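Side-chain contacts in UDP-N-acetylmuramate--L-alanine ligase (Thermotoga maritima, PDB 1J6U), which catalyses the ATP-dependent joining of L-alanine to UDP-N-acetylmuramate, a step of bacterial peptidoglycan synthesis: residues A316-D319 / I324-I327; A250-Q255 / E349-V354; D67-P72 / E94-E99; H16-G21 / V62-D67; L136-K141 / L300-E305. All coordinates share one frame; numbering follows the deposited sequence.

Contact 1: A316-D319 / I324-I327; sequences AFHD and IYVI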
# COMPACT_ATOMS: atom_id res chain seq x y z
N ALA A 316 14.32 2.87 5.89
CA ALA A 316 14.55 4.25 5.48
C ALA A 316 16.03 4.57 5.63
O ALA A 316 16.59 5.34 4.87
CB ALA A 316 13.71 5.18 6.35
N PHE A 317 16.67 3.95 6.62
CA PHE A 317 18.06 4.23 6.85
C PHE A 317 18.76 3.11 7.63
O PHE A 317 18.21 2.51 8.56
CB PHE A 317 18.19 5.53 7.65
CG PHE A 317 19.59 5.83 8.06
CD1 PHE A 317 20.49 6.38 7.15
CD2 PHE A 317 20.02 5.51 9.33
CE1 PHE A 317 21.82 6.61 7.51
CE2 PHE A 317 21.36 5.74 9.70
CZ PHE A 317 22.25 6.28 8.81
N HIS A 318 19.99 2.83 7.25
CA HIS A 318 20.73 1.81 7.95
C HIS A 318 22.16 2.24 8.15
O HIS A 318 22.81 2.63 7.19
CB HIS A 318 20.73 0.50 7.18
CG HIS A 318 21.60 -0.55 7.80
ND1 HIS A 318 22.31 -1.46 7.06
CD2 HIS A 318 21.91 -0.80 9.10
CE1 HIS A 318 23.01 -2.23 7.87
NE2 HIS A 318 22.79 -1.84 9.11
N ASP A 319 22.65 2.20 9.39
CA ASP A 319 24.05 2.52 9.63
C ASP A 319 24.72 1.21 10.03
O ASP A 319 24.57 0.72 11.14
CB ASP A 319 24.24 3.55 10.74
CG ASP A 319 25.70 3.95 10.90
OD1 ASP A 319 25.97 4.92 11.63
OD2 ASP A 319 26.58 3.29 10.28
N ILE A 324 22.41 0.37 13.26
CA ILE A 324 21.20 1.14 13.53
C ILE A 324 20.29 1.21 12.31
O ILE A 324 20.72 1.52 11.20
CB ILE A 324 21.54 2.57 14.01
CG1 ILE A 324 21.90 2.51 15.48
CG2 ILE A 324 20.33 3.51 13.85
CD1 ILE A 324 22.61 3.75 15.95
N TYR A 325 19.01 0.94 12.53
CA TYR A 325 18.04 0.99 11.44
C TYR A 325 16.86 1.90 11.74
O TYR A 325 16.36 1.97 12.87
CB TYR A 325 17.44 -0.41 11.16
CG TYR A 325 18.43 -1.47 10.69
CD1 TYR A 325 19.28 -2.08 11.59
CD2 TYR A 325 18.48 -1.88 9.34
CE1 TYR A 325 20.15 -3.07 11.20
CE2 TYR A 325 19.37 -2.89 8.91
CZ TYR A 325 20.19 -3.48 9.87
OH TYR A 325 21.01 -4.52 9.58
N VAL A 326 16.38 2.59 10.72
CA VAL A 326 15.17 3.39 10.87
C VAL A 326 14.25 2.74 9.83
O VAL A 326 14.52 2.71 8.62
CB VAL A 326 15.41 4.89 10.53
CG1 VAL A 326 14.08 5.63 10.58
CG2 VAL A 326 16.40 5.53 11.55
N ILE A 327 13.14 2.21 10.32
CA ILE A 327 12.18 1.53 9.46
C ILE A 327 10.80 2.19 9.52
O ILE A 327 10.33 2.60 10.60
CB ILE A 327 12.08 0.02 9.90
CG1 ILE A 327 13.42 -0.67 9.65
CG2 ILE A 327 11.01 -0.73 9.09
CD1 ILE A 327 13.43 -2.17 10.01
O HOH W 1 23.75 -3.47 10.96

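Contact 2: A250-Q255 / E349-V354; sequences ASRAEQ and ENEKIV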
# COMPACT_ATOMS: atom_id res chain seq x y z
N ALA A 250 12.52 -17.60 8.29
CA ALA A 250 12.81 -16.17 8.18
C ALA A 250 14.18 -15.90 8.75
O ALA A 250 14.57 -16.45 9.77
CB ALA A 250 11.78 -15.36 8.95
N SER A 251 14.94 -15.06 8.09
CA SER A 251 16.24 -14.75 8.65
C SER A 251 16.45 -13.25 8.48
O SER A 251 15.55 -12.54 8.05
CB SER A 251 17.31 -15.60 7.96
OG SER A 251 17.16 -15.47 6.57
N ARG A 252 17.63 -12.76 8.83
CA ARG A 252 17.93 -11.35 8.77
C ARG A 252 17.91 -10.76 7.37
O ARG A 252 17.34 -9.69 7.15
CB ARG A 252 19.28 -11.09 9.43
CG ARG A 252 19.69 -9.64 9.50
CD ARG A 252 21.11 -9.43 10.05
NE ARG A 252 21.29 -8.02 10.36
CZ ARG A 252 21.29 -7.52 11.58
NH1 ARG A 252 21.15 -8.30 12.64
NH2 ARG A 252 21.27 -6.20 11.72
N ALA A 253 18.53 -11.46 6.42
CA ALA A 253 18.58 -10.94 5.06
C ALA A 253 17.46 -11.42 4.12
O ALA A 253 17.21 -10.81 3.09
CB ALA A 253 19.93 -11.28 4.45
N GLU A 254 16.77 -12.49 4.48
CA GLU A 254 15.77 -12.99 3.56
C GLU A 254 14.97 -14.00 4.28
O GLU A 254 15.31 -14.39 5.40
CB GLU A 254 16.42 -13.72 2.38
CG GLU A 254 17.50 -14.73 2.87
CD GLU A 254 17.91 -15.78 1.85
OE1 GLU A 254 18.29 -15.44 0.71
OE2 GLU A 254 17.87 -16.97 2.22
N GLN A 255 13.90 -14.43 3.63
CA GLN A 255 13.10 -15.48 4.23
C GLN A 255 12.86 -16.45 3.07
O GLN A 255 12.79 -16.03 1.90
CB GLN A 255 11.80 -14.92 4.83
CG GLN A 255 10.89 -14.29 3.82
CD GLN A 255 9.55 -13.93 4.42
OE1 GLN A 255 9.02 -14.65 5.28
NE2 GLN A 255 8.97 -12.83 3.95
N GLU A 349 16.82 -10.46 15.38
CA GLU A 349 16.77 -11.33 16.53
C GLU A 349 17.28 -10.73 17.82
O GLU A 349 16.68 -10.93 18.86
CB GLU A 349 17.58 -12.60 16.24
CG GLU A 349 17.54 -13.61 17.38
CD GLU A 349 18.46 -14.80 17.13
OE1 GLU A 349 18.37 -15.39 16.03
OE2 GLU A 349 19.25 -15.14 18.04
N ASN A 350 18.39 -9.99 17.76
CA ASN A 350 18.96 -9.45 18.98
C ASN A 350 18.92 -7.98 19.22
O ASN A 350 19.06 -7.55 20.35
CB ASN A 350 20.39 -9.92 19.09
CG ASN A 350 20.47 -11.41 19.24
OD1 ASN A 350 19.85 -11.98 20.14
ND2 ASN A 350 21.21 -12.06 18.36
N GLU A 351 18.73 -7.20 18.18
CA GLU A 351 18.69 -5.76 18.34
C GLU A 351 17.56 -5.24 19.25
O GLU A 351 16.59 -5.95 19.56
CB GLU A 351 18.58 -5.08 16.96
CG GLU A 351 19.83 -5.17 16.05
CD GLU A 351 20.12 -6.59 15.47
OE1 GLU A 351 19.27 -7.51 15.58
OE2 GLU A 351 21.20 -6.78 14.88
N LYS A 352 17.72 -4.00 19.71
CA LYS A 352 16.72 -3.34 20.54
C LYS A 352 15.67 -2.82 19.57
O LYS A 352 16.00 -2.18 18.56
CB LYS A 352 17.37 -2.17 21.29
CG LYS A 352 16.43 -1.38 22.18
CD LYS A 352 17.18 -0.86 23.40
CE LYS A 352 16.78 0.55 23.82
NZ LYS A 352 17.43 1.58 22.95
N ILE A 353 14.40 -3.10 19.86
CA ILE A 353 13.31 -2.65 19.01
C ILE A 353 12.59 -1.50 19.68
O ILE A 353 12.04 -1.66 20.79
CB ILE A 353 12.28 -3.75 18.74
CG1 ILE A 353 12.98 -4.98 18.18
CG2 ILE A 353 11.25 -3.26 17.73
CD1 ILE A 353 13.80 -4.68 16.95
N VAL A 354 12.60 -0.35 19.01
CA VAL A 354 11.96 0.86 19.52
C VAL A 354 10.84 1.31 18.59
O VAL A 354 11.08 1.62 17.42
CB VAL A 354 12.95 2.02 19.63
CG1 VAL A 354 12.20 3.25 20.06
CG2 VAL A 354 14.04 1.67 20.62

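Contact 3: D67-P72 / E94-E99; sequences DNWYDP and ERVPIE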
# COMPACT_ATOMS: atom_id res chain seq x y z
N ASP A 67 -9.66 29.74 -6.46
CA ASP A 67 -8.59 30.48 -7.10
C ASP A 67 -7.80 29.49 -8.03
O ASP A 67 -7.23 29.89 -9.06
CB ASP A 67 -7.64 30.98 -5.99
CG ASP A 67 -7.51 32.49 -5.96
OD1 ASP A 67 -6.88 33.01 -5.00
OD2 ASP A 67 -8.03 33.17 -6.87
N ASN A 68 -7.77 28.21 -7.66
CA ASN A 68 -7.03 27.20 -8.42
C ASN A 68 -7.81 26.72 -9.62
O ASN A 68 -7.95 25.52 -9.82
CB ASN A 68 -6.72 26.00 -7.55
CG ASN A 68 -6.13 26.38 -6.23
OD1 ASN A 68 -5.36 27.33 -6.14
ND2 ASN A 68 -6.47 25.62 -5.17
N TRP A 69 -8.32 27.65 -10.40
CA TRP A 69 -9.11 27.27 -11.56
C TRP A 69 -8.42 27.77 -12.81
O TRP A 69 -8.04 28.93 -12.88
CB TRP A 69 -10.51 27.86 -11.42
CG TRP A 69 -11.42 27.45 -12.47
CD1 TRP A 69 -11.69 28.13 -13.61
CD2 TRP A 69 -12.19 26.25 -12.53
NE1 TRP A 69 -12.58 27.44 -14.38
CE2 TRP A 69 -12.91 26.27 -13.74
CE3 TRP A 69 -12.33 25.16 -11.67
CZ2 TRP A 69 -13.77 25.24 -14.12
CZ3 TRP A 69 -13.20 24.12 -12.05
CH2 TRP A 69 -13.91 24.17 -13.27
N TYR A 70 -8.23 26.89 -13.79
CA TYR A 70 -7.57 27.29 -15.02
C TYR A 70 -8.30 26.79 -16.25
O TYR A 70 -7.70 26.34 -17.22
CB TYR A 70 -6.11 26.85 -14.98
CG TYR A 70 -5.39 27.56 -13.87
CD1 TYR A 70 -5.55 27.16 -12.55
CD2 TYR A 70 -4.63 28.68 -14.14
CE1 TYR A 70 -4.94 27.88 -11.50
CE2 TYR A 70 -4.02 29.41 -13.11
CZ TYR A 70 -4.17 29.01 -11.79
OH TYR A 70 -3.51 29.72 -10.80
N ASP A 71 -9.62 26.91 -16.16
CA ASP A 71 -10.55 26.56 -17.21
C ASP A 71 -10.26 25.21 -17.81
O ASP A 71 -9.93 25.09 -18.98
CB ASP A 71 -10.56 27.66 -18.27
CG ASP A 71 -10.68 29.06 -17.65
OD1 ASP A 71 -9.77 29.88 -17.86
OD2 ASP A 71 -11.68 29.34 -16.95
N PRO A 72 -10.38 24.16 -16.99
CA PRO A 72 -10.13 22.78 -17.40
C PRO A 72 -11.31 22.29 -18.20
O PRO A 72 -12.39 22.82 -18.08
CB PRO A 72 -10.04 22.05 -16.08
CG PRO A 72 -11.08 22.77 -15.27
CD PRO A 72 -10.75 24.21 -15.56
N GLU A 94 -19.51 26.58 -13.47
CA GLU A 94 -18.92 26.79 -14.79
C GLU A 94 -19.38 25.68 -15.74
O GLU A 94 -19.02 25.66 -16.92
CB GLU A 94 -17.41 26.81 -14.67
CG GLU A 94 -16.72 27.76 -15.63
CD GLU A 94 -16.74 29.19 -15.19
OE1 GLU A 94 -16.28 29.51 -14.06
OE2 GLU A 94 -17.22 30.01 -15.98
N ARG A 95 -20.19 24.75 -15.23
CA ARG A 95 -20.72 23.64 -16.04
C ARG A 95 -19.66 22.67 -16.59
O ARG A 95 -19.88 21.99 -17.60
CB ARG A 95 -21.56 24.20 -17.19
CG ARG A 95 -22.76 25.04 -16.77
CD ARG A 95 -23.95 24.19 -16.34
NE ARG A 95 -24.33 24.43 -14.94
CZ ARG A 95 -24.84 25.56 -14.47
NH1 ARG A 95 -25.05 26.60 -15.27
NH2 ARG A 95 -25.15 25.65 -13.17
N VAL A 96 -18.51 22.62 -15.94
CA VAL A 96 -17.46 21.72 -16.35
C VAL A 96 -17.76 20.31 -15.82
O VAL A 96 -18.06 20.11 -14.65
CB VAL A 96 -16.12 22.21 -15.83
CG1 VAL A 96 -15.04 21.16 -16.04
CG2 VAL A 96 -15.77 23.48 -16.58
N PRO A 97 -17.73 19.32 -16.71
CA PRO A 97 -18.00 17.93 -16.30
C PRO A 97 -17.04 17.51 -15.18
O PRO A 97 -15.84 17.81 -15.19
CB PRO A 97 -17.76 17.15 -17.59
CG PRO A 97 -16.67 18.00 -18.29
CD PRO A 97 -17.21 19.40 -18.08
N ILE A 98 -17.61 16.84 -14.19
CA ILE A 98 -16.86 16.42 -13.02
C ILE A 98 -16.96 14.93 -12.92
O ILE A 98 -18.05 14.36 -13.03
CB ILE A 98 -17.45 17.00 -11.74
CG1 ILE A 98 -17.19 18.50 -11.69
CG2 ILE A 98 -16.82 16.34 -10.51
CD1 ILE A 98 -18.17 19.19 -10.78
N GLU A 99 -15.81 14.29 -12.72
CA GLU A 99 -15.81 12.86 -12.60
C GLU A 99 -15.11 12.38 -11.35
O GLU A 99 -14.26 13.09 -10.79
CB GLU A 99 -15.20 12.25 -13.82
CG GLU A 99 -15.99 11.07 -14.24
CD GLU A 99 -15.94 10.89 -15.71
OE1 GLU A 99 -16.08 11.92 -16.41
OE2 GLU A 99 -15.75 9.72 -16.14

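Contact 4: H16-G21 / V62-D67; sequences HFVGIG and VPHSAD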
# COMPACT_ATOMS: atom_id res chain seq x y z
N HIS A 16 -8.29 18.94 -14.35
CA HIS A 16 -8.13 19.49 -13.00
C HIS A 16 -8.44 18.36 -11.99
O HIS A 16 -9.55 17.82 -11.97
CB HIS A 16 -9.12 20.66 -12.85
CG HIS A 16 -9.08 21.33 -11.52
ND1 HIS A 16 -9.19 22.70 -11.39
CD2 HIS A 16 -8.92 20.84 -10.27
CE1 HIS A 16 -9.11 23.02 -10.11
NE2 HIS A 16 -8.94 21.91 -9.41
N PHE A 17 -7.44 18.02 -11.19
CA PHE A 17 -7.55 16.96 -10.18
C PHE A 17 -7.68 17.56 -8.79
O PHE A 17 -6.72 18.14 -8.25
CB PHE A 17 -6.30 16.04 -10.17
CG PHE A 17 -6.15 15.17 -11.40
CD1 PHE A 17 -5.60 15.71 -12.58
CD2 PHE A 17 -6.59 13.84 -11.39
CE1 PHE A 17 -5.49 14.95 -13.71
CE2 PHE A 17 -6.49 13.07 -12.52
CZ PHE A 17 -5.94 13.63 -13.68
N VAL A 18 -8.85 17.37 -8.19
CA VAL A 18 -9.08 17.89 -6.86
C VAL A 18 -8.71 16.75 -5.93
O VAL A 18 -9.45 15.75 -5.82
CB VAL A 18 -10.55 18.30 -6.69
CG1 VAL A 18 -10.77 18.99 -5.32
CG2 VAL A 18 -10.93 19.22 -7.82
N GLY A 19 -7.55 16.91 -5.28
CA GLY A 19 -7.02 15.90 -4.39
C GLY A 19 -5.88 15.15 -5.10
O GLY A 19 -5.59 13.99 -4.80
N ILE A 20 -5.23 15.83 -6.04
CA ILE A 20 -4.13 15.29 -6.81
C ILE A 20 -2.94 14.85 -5.93
O ILE A 20 -2.02 14.20 -6.41
CB ILE A 20 -3.62 16.35 -7.77
CG1 ILE A 20 -2.79 15.71 -8.88
CG2 ILE A 20 -2.75 17.34 -7.01
CD1 ILE A 20 -2.72 16.58 -10.10
N GLY A 21 -2.97 15.21 -4.66
CA GLY A 21 -1.85 14.87 -3.79
C GLY A 21 -1.93 13.48 -3.19
O GLY A 21 -0.99 13.05 -2.53
N VAL A 62 -2.06 24.15 -3.28
CA VAL A 62 -2.46 23.78 -1.93
C VAL A 62 -2.64 25.08 -1.18
O VAL A 62 -1.75 25.94 -1.24
CB VAL A 62 -1.36 22.97 -1.22
CG1 VAL A 62 -1.80 22.62 0.20
CG2 VAL A 62 -1.04 21.73 -2.05
N PRO A 63 -3.76 25.24 -0.47
CA PRO A 63 -4.85 24.27 -0.34
C PRO A 63 -5.92 24.49 -1.39
O PRO A 63 -5.69 25.17 -2.39
CB PRO A 63 -5.39 24.54 1.05
CG PRO A 63 -5.32 26.09 1.10
CD PRO A 63 -3.94 26.36 0.49
N HIS A 64 -7.09 23.91 -1.17
CA HIS A 64 -8.20 24.06 -2.10
C HIS A 64 -8.73 25.48 -2.05
O HIS A 64 -8.91 26.07 -0.97
CB HIS A 64 -9.32 23.08 -1.77
CG HIS A 64 -8.96 21.65 -2.02
ND1 HIS A 64 -8.37 21.22 -3.18
CD2 HIS A 64 -9.10 20.55 -1.24
CE1 HIS A 64 -8.15 19.92 -3.11
NE2 HIS A 64 -8.59 19.49 -1.94
N SER A 65 -8.98 26.03 -3.23
CA SER A 65 -9.49 27.37 -3.42
C SER A 65 -10.00 27.46 -4.84
O SER A 65 -9.34 26.96 -5.74
CB SER A 65 -8.38 28.40 -3.28
OG SER A 65 -8.80 29.67 -3.81
N ALA A 66 -11.14 28.12 -5.05
CA ALA A 66 -11.64 28.31 -6.42
C ALA A 66 -10.62 29.17 -7.18
O ALA A 66 -10.68 29.33 -8.38
CB ALA A 66 -13.02 28.95 -6.43
N ASP A 67 -9.66 29.74 -6.46
CA ASP A 67 -8.59 30.48 -7.10
C ASP A 67 -7.80 29.49 -8.03
O ASP A 67 -7.23 29.89 -9.06
CB ASP A 67 -7.64 30.98 -5.99
CG ASP A 67 -7.51 32.49 -5.96
OD1 ASP A 67 -6.88 33.01 -5.00
OD2 ASP A 67 -8.03 33.17 -6.87

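Contact 5: L136-K141 / L300-E305; sequences LKHLRK and LEALEE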
# COMPACT_ATOMS: atom_id res chain seq x y z
N LEU A 136 6.16 -8.59 -13.95
CA LEU A 136 5.93 -8.19 -15.33
C LEU A 136 7.09 -7.32 -15.85
O LEU A 136 7.53 -7.44 -16.99
CB LEU A 136 4.59 -7.45 -15.45
CG LEU A 136 3.35 -8.19 -16.00
CD1 LEU A 136 3.70 -9.63 -16.40
CD2 LEU A 136 2.23 -8.15 -15.01
N LYS A 137 7.64 -6.46 -15.02
CA LYS A 137 8.74 -5.65 -15.52
C LYS A 137 9.99 -6.50 -15.73
O LYS A 137 10.72 -6.31 -16.69
CB LYS A 137 9.04 -4.50 -14.55
CG LYS A 137 8.12 -3.29 -14.67
CD LYS A 137 8.23 -2.36 -13.43
CE LYS A 137 9.64 -1.80 -13.17
NZ LYS A 137 10.26 -1.05 -14.30
N HIS A 138 10.21 -7.46 -14.82
CA HIS A 138 11.40 -8.29 -14.88
C HIS A 138 11.33 -9.14 -16.10
O HIS A 138 12.35 -9.39 -16.73
CB HIS A 138 11.50 -9.18 -13.67
CG HIS A 138 12.72 -10.03 -13.64
ND1 HIS A 138 13.96 -9.54 -13.28
CD2 HIS A 138 12.90 -11.36 -13.84
CE1 HIS A 138 14.83 -10.53 -13.23
NE2 HIS A 138 14.21 -11.65 -13.57
N LEU A 139 10.12 -9.57 -16.42
CA LEU A 139 9.89 -10.40 -17.59
C LEU A 139 9.86 -9.55 -18.81
O LEU A 139 9.43 -10.02 -19.86
CB LEU A 139 8.57 -11.11 -17.50
CG LEU A 139 8.55 -12.13 -16.38
CD1 LEU A 139 7.28 -12.92 -16.50
CD2 LEU A 139 9.75 -13.02 -16.43
N ARG A 140 10.32 -8.31 -18.66
CA ARG A 140 10.33 -7.34 -19.74
C ARG A 140 8.98 -7.27 -20.48
O ARG A 140 8.93 -7.21 -21.68
CB ARG A 140 11.49 -7.65 -20.69
CG ARG A 140 12.85 -7.66 -19.94
CD ARG A 140 14.07 -7.85 -20.84
N LYS A 141 7.87 -7.27 -19.74
CA LYS A 141 6.57 -7.19 -20.36
C LYS A 141 6.15 -5.72 -20.47
O LYS A 141 5.09 -5.41 -21.01
CB LYS A 141 5.54 -7.98 -19.56
CG LYS A 141 5.81 -9.46 -19.47
CD LYS A 141 5.91 -10.07 -20.86
CE LYS A 141 5.41 -11.52 -20.91
NZ LYS A 141 3.90 -11.65 -20.83
N LEU A 300 10.48 -16.25 -10.02
CA LEU A 300 11.06 -16.40 -8.69
C LEU A 300 12.31 -15.55 -8.48
O LEU A 300 12.64 -15.17 -7.36
CB LEU A 300 11.38 -17.86 -8.41
CG LEU A 300 10.12 -18.72 -8.18
CD1 LEU A 300 10.47 -20.21 -8.21
CD2 LEU A 300 9.52 -18.36 -6.86
N GLU A 301 13.02 -15.30 -9.56
CA GLU A 301 14.23 -14.49 -9.52
C GLU A 301 13.78 -13.04 -9.21
O GLU A 301 14.36 -12.34 -8.37
CB GLU A 301 14.89 -14.61 -10.90
CG GLU A 301 16.15 -13.84 -11.13
CD GLU A 301 16.65 -14.05 -12.56
OE1 GLU A 301 15.81 -14.41 -13.43
OE2 GLU A 301 17.85 -13.84 -12.82
N ALA A 302 12.71 -12.64 -9.86
CA ALA A 302 12.15 -11.33 -9.69
C ALA A 302 11.60 -11.21 -8.25
O ALA A 302 11.87 -10.23 -7.55
CB ALA A 302 11.04 -11.13 -10.69
N LEU A 303 10.86 -12.22 -7.80
CA LEU A 303 10.32 -12.11 -6.47
C LEU A 303 11.43 -12.03 -5.47
O LEU A 303 11.32 -11.34 -4.46
CB LEU A 303 9.39 -13.28 -6.13
CG LEU A 303 8.00 -13.22 -6.80
CD1 LEU A 303 7.28 -14.50 -6.46
CD2 LEU A 303 7.19 -11.99 -6.36
N GLU A 304 12.52 -12.71 -5.73
CA GLU A 304 13.60 -12.68 -4.77
C GLU A 304 14.20 -11.27 -4.69
O GLU A 304 14.60 -10.82 -3.63
CB GLU A 304 14.67 -13.70 -5.14
CG GLU A 304 15.85 -13.66 -4.21
CD GLU A 304 16.69 -14.90 -4.29
OE1 GLU A 304 16.87 -15.43 -5.41
OE2 GLU A 304 17.17 -15.34 -3.21
N GLU A 305 14.20 -10.57 -5.81
CA GLU A 305 14.75 -9.23 -5.90
C GLU A 305 13.78 -8.08 -5.53
O GLU A 305 14.20 -6.96 -5.39
CB GLU A 305 15.27 -9.01 -7.34
CG GLU A 305 16.64 -9.68 -7.63
CD GLU A 305 16.99 -9.71 -9.14
OE1 GLU A 305 16.45 -8.87 -9.90
OE2 GLU A 305 17.81 -10.58 -9.56

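Contact 1: A316-D319 / I324-I327
Val326 O is gripped by two backbone amides of the neighbouring strand, Ala316 N at 2.7 Å and Phe317 N at 3.2 Å. The first comes in nearly along the C=O axis, the second in the carbonyl plane on a lone pair. Val326 N answers with a bond to Phe317 O, and Asp319 and Ile324 exchange N-H...O bonds in both directions. Between these pairs, His318 and Tyr325 face each other with their CA atoms 4.5 Å apart, close enough for their rings to form an offset stack (centroids 3.8 Å apart, planes at 9°). His318 CD2 lies over the centre of the tyrosine ring. The imidazole gets there because its CG is anti to the backbone N (chi1 174°), which lays it alongside the phenol, both pointing the same way. Beyond the stack, one water joins His318 NE2, at 2.6 Å, to Tyr325 OH, itself held by Arg252. On the other face Phe317, Val326 and Ile324 offer apolar groups to helix 443-457, as suits a sheet surface beneath a helix, while Asp319 reaches Tyr454. Two residues opposite one, Ala316 and Phe317 against Val326, make a classic beta bulge in an antiparallel hairpin at the edge of the C-terminal domain's sheet.

Contact 2: A250-Q255 / E349-V354
Arg252 and Glu351 meet at about a right angle, the arginine reaching straight across and the glutamate folding back to receive it. Arg252 has its CG anti to the backbone N (chi1 -177°) and runs extended from CG to NE, the reach needed where Arg252 CA and Glu351 CA are 11.1 Å apart. Glu351 instead bends at chi2 (71°), which tucks its carboxylate close to its own loop. The two flat groups are far from coplanar: guanidinium and carboxylate planes stand 62° apart, so the pair does not form the flat two-on-two arrangement. One oxygen does the work. Glu351 OE2 takes a hydrogen bond of 2.7 Å from Arg252 NH1, on its syn side, though somewhat out of the carboxylate plane. The oxygen lies at the edge of the guanidinium, almost exactly in its plane. Arg252 NH2 adds a weak bond to the same OE2 at 3.2 Å. This salt bridge spans two domains, joining the turn between strands 243-250 and 255-261 of the middle domain to the loop leading into strand 352-357 of the C-terminal domain. Arginine suits the tip of that turn, since its several N-H groups can serve more than one acceptor: NH2 is shared with the Tyr325 hydroxyl. OE2 of the buried Glu351 is likewise shared, taking a further bond from Asn323 ND2.

Contact 3: D67-P72 / E94-E99
Apolar contacts carry most of this interface, and Val96 is at their centre. Its CG2 methyl meets the outer rim of the Trp69 indole, 3.6 Å from CZ2, and its CB lies at the edge of the ring system, in plane with it. Tryptophan and valine come from opposite directions, so the branched side chain abuts the indole's benzene end and does not cover a face. The indole reaches this far because Trp69 CG is anti to the backbone N (chi1 -175°). The valine's other methyl, CG1, turns to Pro72, 4.3 Å from its CG and 3.7 Å from its O. A two-pronged residue thus suits the place, CG2 and CB meeting the indole while CG1, with some help from CG2, rests on Pro72. Pro72 also packs within its own segment, where its CD lies 3.4 Å above one face of the indole. The aliphatic part of Glu94 adds to the hydrocarbon surface, its CB 4.0 Å from Trp69 CZ2.

Polar interactions are fewer. Trp69 NE1 makes a weak hydrogen bond of 3.3 Å to Asp71 OD2, which gives the indole nitrogen an acceptor close by in sequence. The carboxylate of Glu94 forms a salt bridge with Arg90, whose charge also makes a cation-pi contact with Trp69.

Helix 86-93 ends here in a Schellman motif, with Arg95 at positive phi, and the chain then passes Val96 to enter strand 98-100, an edge of the N-terminal parallel sheet. Trp69 packs on Ala91 of that helix and, like Val96, on Val75 of strand 74-77, the neighbour of strand 98-100.

Contact 4: H16-G21 / V62-D67
The turn that follows the first strand of the N-terminal Rossmann-like domain is where this contact lies: strand 14-18 runs into a type II turn from Phe17 to Ile20, within a glycine pattern resembling GxGxxG that leads to helix 23-34. His64, from the loop after strand 60-61, brings the CE1 corner of its imidazole to the end of the strand. Val18 CG1 sits 3.6 Å from His64 CE1, with the two side chains crossing obliquely. The backbone of Gly19 comes to the ring's edge, its N near the imidazole plane and 3.8 Å from CE1. With CG anti to the carbonyl carbon (chi1 -68°), the ring reaches across although Val18 CA and His64 CA are 7.8 Å apart. Gly19 suits its place because a side chain at its backbone angles would jam against the preceding carbonyl oxygen. Valine suits the strand beside it, its side chain also packing on Val75 and on Ile88 of helix 86-93. The polar anchor of the ring is His64 ND1, hydrogen-bonded to Ser42 OG and Glu87 OE2. An alanine in place of His64 would remove the imidazole and is likely to leave Val18 CG1 without this cover and Ser42 and Glu87 without their shared partner. Across the two segments, then, the chemistry is van der Waals contact through a ring carbon, while polar bonds to other parts of the domain hold the imidazole in position.

Contact 5: L136-K141 / L300-E305
The imidazole of His138 has Ala302 over one face and Glu301 at its edge. Ala302 CB makes a CH-pi contact over the face, 3.9 Å from the ring centroid, while the Ala302 CA lies over the ring's centre. Glu301 OE1 lies in the ring plane and accepts a hydrogen bond from His138 NE2, weak at 3.2 Å though nearly straight (169°). The side chains of His138 and Glu301 cross at about a right angle, with ring and carboxylate planes 72° apart. With CG anti to the backbone N (chi1 -177°), the imidazole projects from the last turn of helix 125-138 onto helix 296-305. Alanine suits the meeting point: its single methyl lets the ring settle close, with His138 and Ala302 CA atoms 6.1 Å apart. The first helix ends just past the histidine. From one turn further along the second helix, Glu305 OE1 approaches to 4.1 Å from His138 CE1. Exchanging His138 for a leucine would probably leave Glu301 OE1 without its N-H donor. With two carboxylates near one imidazole, a protonated, positively charged histidine would probably be favoured, adding electrostatic attraction to the apolar contact between the helices.

From the N terminus, contact 4 is the first to open, closing the loop from strand 14-18 to residues 62-67. Contact 3 follows in series, sharing Asp67 with it, and closes the loop out to strand 98-100; the two lie side by side in the N-terminal domain, joined by Asn68 ND2 to Pro63 O. Contact 5 then spans from helix 125-138 to helix 296-305. Contact 2 opens inside that span and closes beyond it, so these two cross, and contact 2 ties the middle domain to the C-terminal one. Contact 1, a short hairpin, is nested within contact 2 and touches it through Tyr325 and Arg252. The centres of contacts 2 and 3 lie about 51 Å apart.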